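Local coordinates for protein histone-lysine N-methyltransferase, H3 lysine-9 specific SUVH6 (Arabidopsis thaliana, PDB 6A5K) that transfers methyl groups from S-adenosylmethionine to histone H3 at its K9 position and probably couples this mark to non-CG DNA methylation, at residues S257-I262 with G366-K371; R345-G350 with M479-D484. The protein carries 1 engineered substitution. All coordinates share one frame; numbering follows the deposited sequence.

Overall arrangement
Both contacts join strands of the SET region to chain that comes earlier in the sequence, and their segments alternate along the chain. Their centres lie about 20 Å apart, with nearest atoms about 9 Å apart. Interaction 1 is partly buried: it spans one intervening strand of a six-stranded mixed sheet, with an arginine end lying against a valine and a water between the arginine and an exposed glutamate. Interaction 2 is fully buried and touches a different, four-stranded sheet, where a threonine from a short 3-10 turn packs on a selenomethionine and a phenylalanine. Charge and water thus mark the first, carbon packing beside a hydrogen-bonded hydroxyl the second.

Interaction 1 (S257-I262 with G366-K371); sequences SAVNEI and GVRCLK
Arg368 lays the polar end of its side chain against a hydrocarbon partner: its NH2 is 3.6 Å from CG1 of Val259, which comes to the edge of the guanidinium near its plane. The two side chains cross at about a right angle. From CG to NE the arginine chain runs extended, long enough to span the strand that separates the two segments. Glu261 approaches the same edge, but its OE1 stays 4.1 Å from Arg368 NH2, too far for a salt bridge, and the carboxylate and guanidinium planes are turned 75° apart. A water in the guanidinium plane accepts from Arg368 NH2 at 2.8 Å and lies close to the carboxylate. The firmer hold on the arginine is the salt bridge of NE with Glu356, together with a cation-pi contact with Phe358. Just beyond the valine, Asn260 forms an Asx turn, its OD1 accepting from Ile262 N at 2.8 Å. In the six-stranded mixed sheet, strand 355-359 runs between the two segments, parallel to 257-259 and antiparallel to 365-369, so the Pre-SET and SET segments meet across it through side chains.

Interaction 2 (R345-G350 with M479-D484); sequences RVTQHG and MFFAQD
Thr347, which meets Met479 and Phe481, is hydrogen-bonded through OG1 to Glu331 OE2, while Glu331 OE1 bonds to both Val346 N and Gln348 NE2. The threonine rotamer, chi1 67°, sets OG1 between the backbone N and the carbonyl carbon, which turns it toward the end of Met479 and the methyl toward Phe481, though the methyl also lies near CB of Met479. OG1 lies 3.3 Å from CE of Met479, a residue present as selenomethionine, whose chain bends at chi2 (-61°) and brings its terminal methyl to the hydroxyl. CG2 approaches Phe481 obliquely, 3.4 Å from CZ, and the two side chains cross at about a right angle. Phe378 and Val466, from the strands flanking 477-482, also touch both Thr347 and Met479. The 3-10 turn carrying the threonine is closed by Gly350 N donating to Thr347 O at 3.1 Å. Beside it, Arg345 NH1 gives an in-plane bond to a lone pair of Gln348 OE1 at 3.0 Å, and Gln348 NE2 also reaches the carbonyl of Cys332, a zinc ligand. A valine in place of Thr347 would lack the hydroxyl and would probably leave Glu331 OE2 without this mate beside the selenomethionine. The contact is thus apolar packing around a polar atom: OG1 lies against the selenomethionine methyl, while its hydrogen-bonding need in this buried place is met by Glu331, next in sequence to the zinc ligand Cys332.

Interaction 1 (S257-I262 with G366-K371)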
loop_
_atom_site.group_PDB
_atom_site.type_symbol
_atom_site.label_atom_id
_atom_site.label_comp_id
_atom_site.label_asym_id
_atom_site.label_seq_id
_atom_site.Cartn_x
_atom_site.Cartn_y
_atom_site.Cartn_z
ATOM N N SER A 257 -18.931 4.398 -4.030
ATOM C CA SER A 257 -19.822 3.653 -4.908
ATOM C C SER A 257 -19.775 2.155 -4.634
ATOM O O SER A 257 -18.914 1.665 -3.892
ATOM C CB SER A 257 -19.473 3.921 -6.373
ATOM O OG SER A 257 -18.127 3.564 -6.638
ATOM N N ALA A 258 -20.711 1.434 -5.240
ATOM C CA ALA A 258 -20.766 -0.017 -5.128
ATOM C C ALA A 258 -20.823 -0.654 -6.514
ATOM O O ALA A 258 -21.647 -0.280 -7.359
ATOM C CB ALA A 258 -21.957 -0.442 -4.301
ATOM N N VAL A 259 -19.946 -1.625 -6.733
ATOM C CA VAL A 259 -19.852 -2.306 -8.017
ATOM C C VAL A 259 -20.051 -3.809 -7.833
ATOM O O VAL A 259 -19.459 -4.424 -6.948
ATOM C CB VAL A 259 -18.488 -2.035 -8.696
ATOM C CG1 VAL A 259 -18.335 -2.863 -9.969
ATOM C CG2 VAL A 259 -18.327 -0.551 -8.992
ATOM N N ASN A 260 -20.903 -4.399 -8.660
ATOM C CA ASN A 260 -21.111 -5.841 -8.618
ATOM C C ASN A 260 -21.115 -6.405 -10.035
ATOM O O ASN A 260 -22.047 -6.181 -10.800
ATOM C CB ASN A 260 -22.421 -6.179 -7.898
ATOM C CG ASN A 260 -22.606 -7.674 -7.671
ATOM O OD1 ASN A 260 -21.934 -8.503 -8.286
ATOM N ND2 ASN A 260 -23.531 -8.022 -6.780
ATOM N N GLU A 261 -20.059 -7.126 -10.380
ATOM C CA GLU A 261 -19.958 -7.740 -11.697
ATOM C C GLU A 261 -20.058 -9.254 -11.579
ATOM O O GLU A 261 -19.770 -9.983 -12.526
ATOM C CB GLU A 261 -18.648 -7.335 -12.374
ATOM C CG GLU A 261 -18.384 -5.838 -12.339
ATOM C CD GLU A 261 -17.087 -5.456 -13.021
ATOM O OE1 GLU A 261 -16.190 -4.917 -12.338
ATOM O OE2 GLU A 261 -16.968 -5.692 -14.243
ATOM N N ILE A 262 -20.478 -9.714 -10.407
ATOM C CA ILE A 262 -20.529 -11.139 -10.103
ATOM C C ILE A 262 -21.954 -11.679 -10.169
ATOM O O ILE A 262 -22.213 -12.711 -10.788
ATOM C CB ILE A 262 -19.952 -11.434 -8.705
ATOM C CG1 ILE A 262 -18.508 -10.926 -8.595
ATOM C CG2 ILE A 262 -20.036 -12.921 -8.395
ATOM C CD1 ILE A 262 -17.599 -11.429 -9.702
ATOM N N GLY A 366 -16.467 -6.500 -0.476
ATOM C CA GLY A 366 -15.185 -6.039 0.030
ATOM C C GLY A 366 -14.923 -4.593 -0.359
ATOM O O GLY A 366 -15.791 -3.931 -0.938
ATOM N N VAL A 367 -13.718 -4.108 -0.061
ATOM C CA VAL A 367 -13.359 -2.707 -0.291
ATOM C C VAL A 367 -12.134 -2.595 -1.185
ATOM O O VAL A 367 -11.171 -3.335 -1.007
ATOM C CB VAL A 367 -13.070 -1.964 1.045
ATOM C CG1 VAL A 367 -12.645 -0.522 0.779
ATOM C CG2 VAL A 367 -14.286 -1.999 1.970
ATOM N N ARG A 368 -12.176 -1.688 -2.159
ATOM C CA ARG A 368 -10.976 -1.374 -2.935
ATOM C C ARG A 368 -10.901 0.124 -3.214
ATOM O O ARG A 368 -11.848 0.870 -2.935
ATOM C CB ARG A 368 -10.943 -2.164 -4.255
ATOM C CG ARG A 368 -12.089 -1.813 -5.215
ATOM C CD ARG A 368 -12.138 -2.776 -6.410
ATOM N NE ARG A 368 -13.318 -2.543 -7.247
ATOM C CZ ARG A 368 -13.806 -3.435 -8.099
ATOM N NH1 ARG A 368 -13.218 -4.620 -8.228
ATOM N NH2 ARG A 368 -14.883 -3.146 -8.821
ATOM N N CYS A 369 -9.773 0.555 -3.768
ATOM C CA CYS A 369 -9.548 1.964 -4.081
ATOM C C CYS A 369 -9.380 2.166 -5.586
ATOM O O CYS A 369 -8.768 1.337 -6.258
ATOM C CB CYS A 369 -8.318 2.478 -3.334
ATOM S SG CYS A 369 -7.969 4.231 -3.575
ATOM N N LEU A 370 -9.925 3.261 -6.112
ATOM C CA LEU A 370 -9.859 3.521 -7.551
ATOM C C LEU A 370 -8.462 3.931 -8.010
ATOM O O LEU A 370 -8.162 3.887 -9.198
ATOM C CB LEU A 370 -10.867 4.598 -7.957
ATOM C CG LEU A 370 -12.347 4.210 -7.945
ATOM C CD1 LEU A 370 -13.210 5.367 -8.437
ATOM C CD2 LEU A 370 -12.580 2.974 -8.798
ATOM N N LYS A 371 -7.604 4.332 -7.081
ATOM C CA LYS A 371 -6.214 4.585 -7.453
ATOM C C LYS A 371 -5.236 3.837 -6.558
ATOM O O LYS A 371 -5.630 3.201 -5.579
ATOM C CB LYS A 371 -5.916 6.085 -7.430
ATOM C CG LYS A 371 -5.835 6.693 -6.052
ATOM C CD LYS A 371 -5.843 8.216 -6.120
ATOM C CE LYS A 371 -6.769 8.721 -7.221
ATOM N NZ LYS A 371 -6.783 10.210 -7.312
HETATM O O HOH W 1 -15.814 -5.477 -9.987
#

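Interaction 2 (R345-G350 with M479-D484)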
loop_
_atom_site.group_PDB
_atom_site.type_symbol
_atom_site.label_atom_id
_atom_site.label_comp_id
_atom_site.label_asym_id
_atom_site.label_seq_id
_atom_site.Cartn_x
_atom_site.Cartn_y
_atom_site.Cartn_z
ATOM N N ARG A 345 -1.298 15.787 12.652
ATOM C CA ARG A 345 -2.718 15.739 12.322
ATOM C C ARG A 345 -2.890 15.025 10.992
ATOM O O ARG A 345 -2.664 15.602 9.933
ATOM C CB ARG A 345 -3.330 17.142 12.261
ATOM C CG ARG A 345 -3.301 17.909 13.570
ATOM C CD ARG A 345 -3.998 19.255 13.390
ATOM N NE ARG A 345 -3.804 20.166 14.514
ATOM C CZ ARG A 345 -4.619 20.235 15.558
ATOM N NH1 ARG A 345 -5.664 19.418 15.634
ATOM N NH2 ARG A 345 -4.380 21.106 16.533
ATOM N N VAL A 346 -3.269 13.756 11.051
ATOM C CA VAL A 346 -3.388 12.949 9.842
ATOM C C VAL A 346 -4.741 12.241 9.774
ATOM O O VAL A 346 -5.604 12.631 8.986
ATOM C CB VAL A 346 -2.247 11.905 9.743
ATOM C CG1 VAL A 346 -2.419 11.044 8.495
ATOM C CG2 VAL A 346 -0.892 12.594 9.729
ATOM N N THR A 347 -4.935 11.214 10.600
ATOM C CA THR A 347 -6.152 10.404 10.517
ATOM C C THR A 347 -7.401 11.200 10.915
ATOM O O THR A 347 -8.515 10.867 10.504
ATOM C CB THR A 347 -6.066 9.119 11.398
ATOM O OG1 THR A 347 -6.032 9.466 12.791
ATOM C CG2 THR A 347 -4.833 8.327 11.055
ATOM N N GLN A 348 -7.221 12.262 11.694
ATOM C CA GLN A 348 -8.373 13.040 12.144
ATOM C C GLN A 348 -9.031 13.791 10.979
ATOM O O GLN A 348 -10.173 14.232 11.085
ATOM C CB GLN A 348 -7.968 14.024 13.246
ATOM C CG GLN A 348 -6.946 15.068 12.814
ATOM C CD GLN A 348 -6.360 15.817 13.994
ATOM O OE1 GLN A 348 -6.654 16.990 14.202
ATOM N NE2 GLN A 348 -5.517 15.143 14.769
ATOM N N HIS A 349 -8.310 13.916 9.869
ATOM C CA HIS A 349 -8.819 14.626 8.701
ATOM C C HIS A 349 -9.720 13.753 7.823
ATOM O O HIS A 349 -10.276 14.226 6.830
ATOM C CB HIS A 349 -7.657 15.179 7.878
ATOM C CG HIS A 349 -6.936 16.309 8.537
ATOM N ND1 HIS A 349 -7.588 17.277 9.277
ATOM C CD2 HIS A 349 -5.622 16.633 8.580
ATOM C CE1 HIS A 349 -6.709 18.143 9.740
ATOM N NE2 HIS A 349 -5.504 17.773 9.334
ATOM N N GLY A 350 -9.869 12.486 8.195
ATOM C CA GLY A 350 -10.793 11.598 7.513
ATOM C C GLY A 350 -10.307 11.055 6.178
ATOM O O GLY A 350 -9.139 11.189 5.821
HETATM N N MSE A 479 -7.751 3.004 13.249
HETATM C CA MSE A 479 -7.435 3.610 11.959
HETATM C C MSE A 479 -6.652 2.634 11.095
HETATM O O MSE A 479 -5.631 2.113 11.536
HETATM C CB MSE A 479 -6.616 4.889 12.157
HETATM C CG MSE A 479 -7.228 5.867 13.173
HETATM SE SE MSE A 479 -8.974 6.449 12.570
HETATM C CE MSE A 479 -9.030 8.234 13.369
ATOM N N PHE A 480 -7.096 2.401 9.864
ATOM C CA PHE A 480 -6.357 1.496 8.984
ATOM C C PHE A 480 -5.296 2.207 8.148
ATOM O O PHE A 480 -5.533 3.298 7.620
ATOM C CB PHE A 480 -7.322 0.750 8.069
ATOM C CG PHE A 480 -8.297 -0.098 8.810
ATOM C CD1 PHE A 480 -7.897 -1.305 9.356
ATOM C CD2 PHE A 480 -9.611 0.310 8.978
ATOM C CE1 PHE A 480 -8.789 -2.098 10.048
ATOM C CE2 PHE A 480 -10.504 -0.474 9.676
ATOM C CZ PHE A 480 -10.094 -1.679 10.208
ATOM N N PHE A 481 -4.130 1.570 8.036
ATOM C CA PHE A 481 -3.011 2.074 7.239
ATOM C C PHE A 481 -2.531 1.018 6.236
ATOM O O PHE A 481 -2.551 -0.177 6.530
ATOM C CB PHE A 481 -1.829 2.464 8.137
ATOM C CG PHE A 481 -2.031 3.741 8.903
ATOM C CD1 PHE A 481 -2.696 3.735 10.126
ATOM C CD2 PHE A 481 -1.538 4.940 8.413
ATOM C CE1 PHE A 481 -2.879 4.908 10.837
ATOM C CE2 PHE A 481 -1.718 6.122 9.127
ATOM C CZ PHE A 481 -2.379 6.104 10.332
ATOM N N ALA A 482 -2.074 1.463 5.069
ATOM C CA ALA A 482 -1.462 0.557 4.090
ATOM C C ALA A 482 -0.062 0.107 4.518
ATOM O O ALA A 482 0.748 0.922 4.964
ATOM C CB ALA A 482 -1.398 1.230 2.717
ATOM N N GLN A 483 0.234 -1.185 4.375
ATOM C CA GLN A 483 1.596 -1.668 4.614
ATOM C C GLN A 483 2.275 -2.178 3.332
ATOM O O GLN A 483 3.313 -2.836 3.387
ATOM C CB GLN A 483 1.611 -2.757 5.704
ATOM C CG GLN A 483 0.801 -4.023 5.422
ATOM C CD GLN A 483 1.047 -5.095 6.480
ATOM O OE1 GLN A 483 1.620 -4.819 7.536
ATOM N NE2 GLN A 483 0.632 -6.323 6.193
ATOM N N ASP A 484 1.681 -1.852 2.186
ATOM C CA ASP A 484 2.307 -2.009 0.874
ATOM C C ASP A 484 2.051 -0.751 0.060
ATOM O O ASP A 484 1.182 0.044 0.404
ATOM C CB ASP A 484 1.738 -3.195 0.088
ATOM C CG ASP A 484 1.798 -4.500 0.848
ATOM O OD1 ASP A 484 0.756 -5.191 0.893
ATOM O OD2 ASP A 484 2.881 -4.853 1.357
#